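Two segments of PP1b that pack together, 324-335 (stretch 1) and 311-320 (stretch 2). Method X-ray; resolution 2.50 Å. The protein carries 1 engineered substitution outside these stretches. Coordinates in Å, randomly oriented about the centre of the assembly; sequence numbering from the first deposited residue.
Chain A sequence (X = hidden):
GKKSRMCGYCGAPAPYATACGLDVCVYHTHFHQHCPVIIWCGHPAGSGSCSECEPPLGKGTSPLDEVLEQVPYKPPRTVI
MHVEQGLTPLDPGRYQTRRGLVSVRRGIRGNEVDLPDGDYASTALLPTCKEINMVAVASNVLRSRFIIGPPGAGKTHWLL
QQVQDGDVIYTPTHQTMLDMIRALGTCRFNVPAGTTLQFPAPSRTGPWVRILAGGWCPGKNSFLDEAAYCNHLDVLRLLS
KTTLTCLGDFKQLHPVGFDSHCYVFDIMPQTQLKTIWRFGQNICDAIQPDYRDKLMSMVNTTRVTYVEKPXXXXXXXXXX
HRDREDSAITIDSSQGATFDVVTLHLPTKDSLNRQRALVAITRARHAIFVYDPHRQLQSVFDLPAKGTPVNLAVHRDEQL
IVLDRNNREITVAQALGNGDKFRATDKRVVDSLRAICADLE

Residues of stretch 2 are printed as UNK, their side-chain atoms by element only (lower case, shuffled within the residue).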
ATOM      1  N   ARG A 324     -27.817  18.385  33.080  1.00 53.01           N
ATOM      2  CA  ARG A 324     -26.654  18.254  33.957  1.00 56.22           C
ATOM      3  C   ARG A 324     -27.067  17.897  35.378  1.00 58.40           C
ATOM      4  O   ARG A 324     -27.977  18.508  35.934  1.00 59.52           O
ATOM      5  CB  ARG A 324     -25.869  19.559  34.019  1.00 58.20           C
ATOM      6  CG  ARG A 324     -25.176  19.970  32.733  1.00 59.73           C
ATOM      7  CD  ARG A 324     -24.611  21.372  32.887  1.00 61.04           C
ATOM      8  NE  ARG A 324     -23.769  21.478  34.081  1.00 60.60           N
ATOM      9  CZ  ARG A 324     -23.599  22.581  34.808  1.00 59.47           C
ATOM     10  NH1 ARG A 324     -24.204  23.721  34.493  1.00 58.69           N
ATOM     11  NH2 ARG A 324     -22.811  22.540  35.875  1.00 61.02           N
ATOM     12  N   GLU A 325     -26.378  16.919  35.960  1.00 61.78           N
ATOM     13  CA  GLU A 325     -26.591  16.505  37.345  1.00 64.60           C
ATOM     14  C   GLU A 325     -25.242  16.337  38.023  1.00 64.74           C
ATOM     15  O   GLU A 325     -24.263  15.979  37.372  1.00 65.47           O
ATOM     16  CB  GLU A 325     -27.351  15.179  37.393  1.00 66.03           C
ATOM     17  CG  GLU A 325     -28.671  15.188  36.635  1.00 68.87           C
ATOM     18  CD  GLU A 325     -29.357  13.835  36.617  1.00 71.68           C
ATOM     19  OE1 GLU A 325     -28.821  12.875  37.210  1.00 72.12           O
ATOM     20  OE2 GLU A 325     -30.443  13.738  36.006  1.00 76.75           O
ATOM     21  N   ASP A 326     -25.192  16.592  39.328  1.00 67.05           N
ATOM     22  CA  ASP A 326     -23.961  16.428  40.099  1.00 70.52           C
ATOM     23  C   ASP A 326     -22.837  17.268  39.460  1.00 68.68           C
ATOM     24  O   ASP A 326     -23.029  18.461  39.233  1.00 67.19           O
ATOM     25  CB  ASP A 326     -23.618  14.931  40.218  1.00 73.73           C
ATOM     26  CG  ASP A 326     -22.611  14.635  41.324  1.00 77.70           C
ATOM     27  OD1 ASP A 326     -21.790  15.518  41.653  1.00 80.36           O
ATOM     28  OD2 ASP A 326     -22.639  13.503  41.858  1.00 81.07           O
ATOM     29  N   SER A 327     -21.693  16.659  39.143  1.00 68.81           N
ATOM     30  CA  SER A 327     -20.551  17.383  38.586  1.00 69.44           C
ATOM     31  C   SER A 327     -20.431  17.204  37.065  1.00 68.60           C
ATOM     32  O   SER A 327     -19.331  17.263  36.512  1.00 68.74           O
ATOM     33  CB  SER A 327     -19.270  16.908  39.275  1.00 69.59           C
ATOM     34  OG  SER A 327     -19.088  15.513  39.092  1.00 68.77           O
ATOM     35  N   ALA A 328     -21.562  16.997  36.391  1.00 67.14           N
ATOM     36  CA  ALA A 328     -21.580  16.837  34.940  1.00 65.21           C
ATOM     37  C   ALA A 328     -21.410  18.183  34.249  1.00 64.41           C
ATOM     38  O   ALA A 328     -21.751  19.223  34.809  1.00 64.66           O
ATOM     39  CB  ALA A 328     -22.879  16.185  34.499  1.00 64.48           C
ATOM     40  N   ILE A 329     -20.891  18.148  33.023  1.00 64.11           N
ATOM     41  CA  ILE A 329     -20.690  19.354  32.217  1.00 62.16           C
ATOM     42  C   ILE A 329     -21.242  19.162  30.813  1.00 60.32           C
ATOM     43  O   ILE A 329     -21.489  18.033  30.383  1.00 60.12           O
ATOM     44  CB  ILE A 329     -19.196  19.728  32.121  1.00 63.12           C
ATOM     45  CG1 ILE A 329     -18.381  18.575  31.516  1.00 63.87           C
ATOM     46  CG2 ILE A 329     -18.660  20.102  33.497  1.00 62.47           C
ATOM     47  CD1 ILE A 329     -16.935  18.921  31.242  1.00 64.74           C
ATOM     48  N   THR A 330     -21.431  20.266  30.096  1.00 59.78           N
ATOM     49  CA  THR A 330     -21.835  20.188  28.700  1.00 60.41           C
ATOM     50  C   THR A 330     -20.677  19.695  27.844  1.00 62.27           C
ATOM     51  O   THR A 330     -19.512  19.742  28.254  1.00 62.83           O
ATOM     52  CB  THR A 330     -22.301  21.542  28.137  1.00 60.50           C
ATOM     53  OG1 THR A 330     -21.250  22.508  28.265  1.00 60.10           O
ATOM     54  CG2 THR A 330     -23.546  22.024  28.856  1.00 61.15           C
ATOM     55  N   ILE A 331     -21.010  19.230  26.647  1.00 61.63           N
ATOM     56  CA  ILE A 331     -20.007  18.822  25.676  1.00 61.31           C
ATOM     57  C   ILE A 331     -19.228  20.049  25.195  1.00 63.46           C
ATOM     58  O   ILE A 331     -18.028  19.959  24.940  1.00 64.68           O
ATOM     59  CB  ILE A 331     -20.650  18.083  24.485  1.00 60.31           C
ATOM     60  CG1 ILE A 331     -21.298  16.775  24.961  1.00 60.03           C
ATOM     61  CG2 ILE A 331     -19.613  17.786  23.415  1.00 59.59           C
ATOM     62  CD1 ILE A 331     -22.363  16.238  24.026  1.00 60.12           C
ATOM     63  N   ASP A 332     -19.903  21.192  25.091  1.00 64.97           N
ATOM     64  CA  ASP A 332     -19.240  22.450  24.730  1.00 68.31           C
ATOM     65  C   ASP A 332     -18.194  22.880  25.760  1.00 69.59           C
ATOM     66  O   ASP A 332     -17.155  23.433  25.398  1.00 73.18           O
ATOM     67  CB  ASP A 332     -20.266  23.570  24.544  1.00 70.49           C
ATOM     68  CG  ASP A 332     -21.182  23.333  23.356  1.00 74.27           C
ATOM     69  OD1 ASP A 332     -21.402  22.155  22.995  1.00 74.78           O
ATOM     70  OD2 ASP A 332     -21.683  24.325  22.784  1.00 77.96           O
ATOM     71  N   SER A 333     -18.473  22.627  27.038  1.00 69.15           N
ATOM     72  CA  SER A 333     -17.551  22.973  28.122  1.00 67.87           C
ATOM     73  C   SER A 333     -16.371  22.010  28.232  1.00 67.66           C
ATOM     74  O   SER A 333     -15.373  22.329  28.876  1.00 71.64           O
ATOM     75  CB  SER A 333     -18.293  23.008  29.460  1.00 66.61           C
ATOM     76  OG  SER A 333     -19.333  23.968  29.434  1.00 66.31           O
ATOM     77  N   SER A 334     -16.490  20.838  27.613  1.00 66.65           N
ATOM     78  CA  SER A 334     -15.448  19.811  27.670  1.00 67.80           C
ATOM     79  C   SER A 334     -14.345  19.981  26.617  1.00 68.63           C
ATOM     80  O   SER A 334     -13.406  19.183  26.575  1.00 65.73           O
ATOM     81  CB  SER A 334     -16.082  18.427  27.502  1.00 67.20           C
ATOM     82  OG  SER A 334     -16.676  18.292  26.221  1.00 64.37           O
ATOM     83  N   GLN A 335     -14.458  21.008  25.774  1.00 71.72           N
ATOM     84  CA  GLN A 335     -13.497  21.227  24.690  1.00 74.76           C
ATOM     85  C   GLN A 335     -12.110  21.566  25.238  1.00 77.40           C
ATOM     86  O   GLN A 335     -11.966  22.452  26.086  1.00 77.70           O
ATOM     87  CB  GLN A 335     -13.977  22.339  23.756  1.00 74.94           C
ATOM     88  CG  GLN A 335     -15.244  21.994  22.988  1.00 76.86           C
ATOM     89  CD  GLN A 335     -15.762  23.145  22.148  1.00 77.10           C
ATOM     90  OE1 GLN A 335     -15.001  24.015  21.729  1.00 79.33           O
ATOM     91  NE2 GLN A 335     -17.066  23.150  21.891  1.00 77.63           N
ATOM     92  N   UNK A 311     -25.766   6.361  34.127  1.00 73.97           N
ATOM     93  CA  UNK A 311     -24.598   5.955  34.905  1.00 74.56           C
ATOM     94  C   UNK A 311     -23.652   7.136  35.143  1.00 75.78           C
ATOM     95  O   UNK A 311     -23.679   8.117  34.397  1.00 75.31           O
ATOM     96  c   UNK A 311     -23.864   4.788  34.206  1.00 75.62           C
ATOM     97  c   UNK A 311     -22.869   4.128  35.146  1.00 76.44           C
ATOM     98  c   UNK A 311     -23.181   5.252  32.924  1.00 76.20           C
ATOM     99  N   UNK A 312     -22.832   7.039  36.189  1.00 76.62           N
ATOM    100  CA  UNK A 312     -21.944   8.126  36.601  1.00 79.30           C
ATOM    101  C   UNK A 312     -20.473   7.695  36.615  1.00 77.45           C
ATOM    102  O   UNK A 312     -19.776   7.879  37.616  1.00 77.65           O
ATOM    103  c   UNK A 312     -23.778   9.107  38.120  1.00 85.66           C
ATOM    104  n   UNK A 312     -26.647  12.193  39.353  1.00 91.23           N
ATOM    105  c   UNK A 312     -22.343   8.618  37.998  1.00 82.52           C
ATOM    106  n   UNK A 312     -25.231  11.093  37.909  1.00 90.75           N
ATOM    107  n   UNK A 312     -24.492  11.740  40.013  1.00 90.99           N
ATOM    108  c   UNK A 312     -25.452  11.674  39.090  1.00 91.25           C
ATOM    109  c   UNK A 312     -23.968  10.482  37.495  1.00 88.12           C
ATOM    110  N   UNK A 313     -19.999   7.132  35.506  1.00 74.46           N
ATOM    111  CA  UNK A 313     -18.601   6.713  35.400  1.00 72.18           C
ATOM    112  C   UNK A 313     -17.742   7.802  34.764  1.00 69.77           C
ATOM    113  O   UNK A 313     -18.032   8.265  33.660  1.00 68.78           O
ATOM    114  c   UNK A 313     -19.077   3.991  36.608  1.00 74.60           C
ATOM    115  c   UNK A 313     -19.118   4.198  35.228  1.00 73.47           C
ATOM    116  c   UNK A 313     -19.730   3.226  34.443  1.00 73.47           C
ATOM    117  c   UNK A 313     -18.480   5.420  34.590  1.00 72.77           C
ATOM    118  c   UNK A 313     -20.258   1.925  36.382  1.00 74.52           C
ATOM    119  c   UNK A 313     -20.300   2.097  35.011  1.00 74.54           C
ATOM    120  o   UNK A 313     -20.824   0.808  36.952  1.00 75.37           O
ATOM    121  c   UNK A 313     -19.648   2.868  37.182  1.00 74.79           C
ATOM    122  N   UNK A 314     -16.682   8.202  35.464  1.00 67.31           N
ATOM    123  CA  UNK A 314     -15.781   9.248  34.985  1.00 66.59           C
ATOM    124  C   UNK A 314     -16.482  10.589  34.903  1.00 66.31           C
ATOM    125  O   UNK A 314     -17.409  10.852  35.664  1.00 69.89           O
ATOM    126  N   UNK A 315     -16.043  11.435  33.976  1.00 65.60           N
ATOM    127  CA  UNK A 315     -16.700  12.714  33.736  1.00 64.55           C
ATOM    128  C   UNK A 315     -17.955  12.497  32.898  1.00 62.89           C
ATOM    129  O   UNK A 315     -17.891  11.882  31.834  1.00 63.74           O
ATOM    130  c   UNK A 315     -16.845  15.769  33.939  1.00 68.86           C
ATOM    131  o   UNK A 315     -16.048  16.125  34.806  1.00 70.60           O
ATOM    132  c   UNK A 315     -16.363  15.041  32.698  1.00 67.28           C
ATOM    133  c   UNK A 315     -15.756  13.679  33.014  1.00 65.72           C
ATOM    134  n   UNK A 315     -18.154  15.992  34.035  1.00 70.08           N
ATOM    135  N   UNK A 316     -19.090  12.999  33.378  1.00 60.41           N
ATOM    136  CA  UNK A 316     -20.343  12.913  32.633  1.00 58.17           C
ATOM    137  C   UNK A 316     -20.448  14.083  31.660  1.00 56.33           C
ATOM    138  O   UNK A 316     -20.177  15.232  32.025  1.00 55.68           O
ATOM    139  c   UNK A 316     -21.569  12.911  33.570  1.00 58.34           C
ATOM    140  c   UNK A 316     -22.868  12.929  32.769  1.00 57.59           C
ATOM    141  c   UNK A 316     -21.527  11.701  34.494  1.00 59.56           C
ATOM    142  N   UNK A 317     -20.841  13.775  30.426  1.00 54.01           N
ATOM    143  CA  UNK A 317     -21.023  14.776  29.383  1.00 52.47           C
ATOM    144  C   UNK A 317     -22.443  14.702  28.859  1.00 49.66           C
ATOM    145  O   UNK A 317     -23.007  13.613  28.751  1.00 46.80           O
ATOM    146  c   UNK A 317     -20.052  14.526  28.230  1.00 53.99           C
ATOM    147  c   UNK A 317     -18.184  15.945  29.124  1.00 56.65           C
ATOM    148  c   UNK A 317     -17.739  14.288  27.305  1.00 58.16           C
ATOM    149  c   UNK A 317     -18.560  14.586  28.553  1.00 56.57           C
ATOM    150  N   UNK A 318     -23.015  15.858  28.529  1.00 47.89           N
ATOM    151  CA  UNK A 318     -24.372  15.915  27.991  1.00 47.80           C
ATOM    152  C   UNK A 318     -24.555  17.178  27.146  1.00 46.97           C
ATOM    153  O   UNK A 318     -23.994  18.217  27.468  1.00 49.95           O
ATOM    154  c   UNK A 318     -25.310  17.051  30.058  1.00 48.30           C
ATOM    155  o   UNK A 318     -26.745  15.792  28.563  1.00 49.07           O
ATOM    156  c   UNK A 318     -25.424  15.849  29.122  1.00 48.31           C
ATOM    157  N   UNK A 319     -25.321  17.089  26.046  1.00 45.46           N
ATOM    158  CA  UNK A 319     -25.497  18.273  25.212  1.00 46.02           C
ATOM    159  C   UNK A 319     -25.983  19.513  25.975  1.00 47.86           C
ATOM    160  O   UNK A 319     -25.333  20.561  25.924  1.00 46.97           O
ATOM    161  c   UNK A 319     -26.388  16.361  24.091  1.00 45.37           C
ATOM    162  c   UNK A 319     -25.884  15.878  25.420  1.00 45.35           C
ATOM    163  c   UNK A 319     -26.551  17.832  24.193  1.00 45.27           C
ATOM    164  N   UNK A 320     -27.100  19.374  26.686  1.00 49.09           N
ATOM    165  CA  UNK A 320     -27.807  20.516  27.266  1.00 50.35           C
ATOM    166  C   UNK A 320     -27.530  20.706  28.758  1.00 50.77           C
ATOM    167  O   UNK A 320     -27.415  19.733  29.503  1.00 51.68           O
ATOM    168  c   UNK A 320     -30.829  19.360  25.305  1.00 51.35           C
ATOM    169  o   UNK A 320     -31.124  19.836  21.705  1.00 53.28           O
ATOM    170  c   UNK A 320     -29.775  20.208  25.629  1.00 50.77           C
ATOM    171  c   UNK A 320     -29.314  20.347  27.069  1.00 50.36           C
ATOM    172  c   UNK A 320     -29.188  20.945  24.600  1.00 51.01           C
ATOM    173  c   UNK A 320     -31.277  19.235  24.003  1.00 51.64           C
ATOM    174  c   UNK A 320     -30.673  19.966  22.999  1.00 52.43           C
ATOM    175  c   UNK A 320     -29.625  20.822  23.292  1.00 51.20           C
TER

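Position 311 has three side-chain carbons, one carrying the other two, and nothing of stretch 1 within reach. A beta-branched, all-carbon side chain is Val 311.

Position 312 has three carbons, a nitrogen, then a carbon bearing two more nitrogens. One terminal nitrogen lies 3.1 Å from Glu 325 OE1, the other 3.2 Å from Asp 326 OD2. The group is a guanidinium, so this is Arg 312. NH2 donates to Glu 325 OE1 at an N-H...O angle of 158°, the acceptor near the guanidinium plane; a second salt bridge joins NH1 to Asp 326 OD2, approached obliquely.

Position 313 shows one carbon followed by a six-carbon ring bearing an oxygen, out of reach of stretch 1; it is Tyr 313. Position 314 has no side-chain atoms and a phi of 65°, a value that favours glycine: Gly 314.

Position 315 has three carbons, the third carrying one oxygen and one nitrogen. That nitrogen lies 3.0 Å from Ser 327 O. The group is a carboxamide: Gln 315. NE2 donates to Ser 327 O at 175°, and also to O of position 316 at 3.0 Å, so one amide group serves both stretches.

Position 316 repeats the three-carbon fork of 311. Its CB lies 3.6 Å from Ala 328 CB, and its O accepts from Ile 329 N at 3.2 Å and 173°. It is Val 316.

Position 317 has four carbons, forked at the second. One terminal carbon lies 3.6 Å from both Ile 329 CG1 and Ser 334 CB, while CB lies 4.2 Å from Ile 331 CG1. This is Leu 317, and the terminal carbon is CD2.

Position 318 has a carbon carrying one oxygen and one carbon. CA-to-CB points away from stretch 1, and the backbone does the bonding: N donates to Ile 329 O at 3.2 Å, and O accepts from Ile 331 N at 3.3 Å, with angles of 141° and 135°. It is Thr 318, its OG1 satisfied elsewhere in the structure.

Position 319 closes three carbons onto its own N, and a ring carbon packs 3.8 Å from Ile 331 CD1: Pro 319, through CD. Position 320 carries another oxygen-bearing six-carbon ring, its CB no nearer than 6.3 Å to Thr 330 CG2; it is Tyr 320.

The contact is a short parallel pairing, with Ile 329 CA 5.4 Å from Leu 317 CA. Ile 329 bonds through N and O to residues 316 and 318, flanking its partner, as parallel strands require. The side chains of Ile 329 and Leu 317 share one sheet face and pack together, while the Arg 312 salt bridges hold the exposed turn of Glu 325 and Asp 326. Together the stretches bury 673 Å².

Stretch 2 (311-320) VRYGQVLTPY
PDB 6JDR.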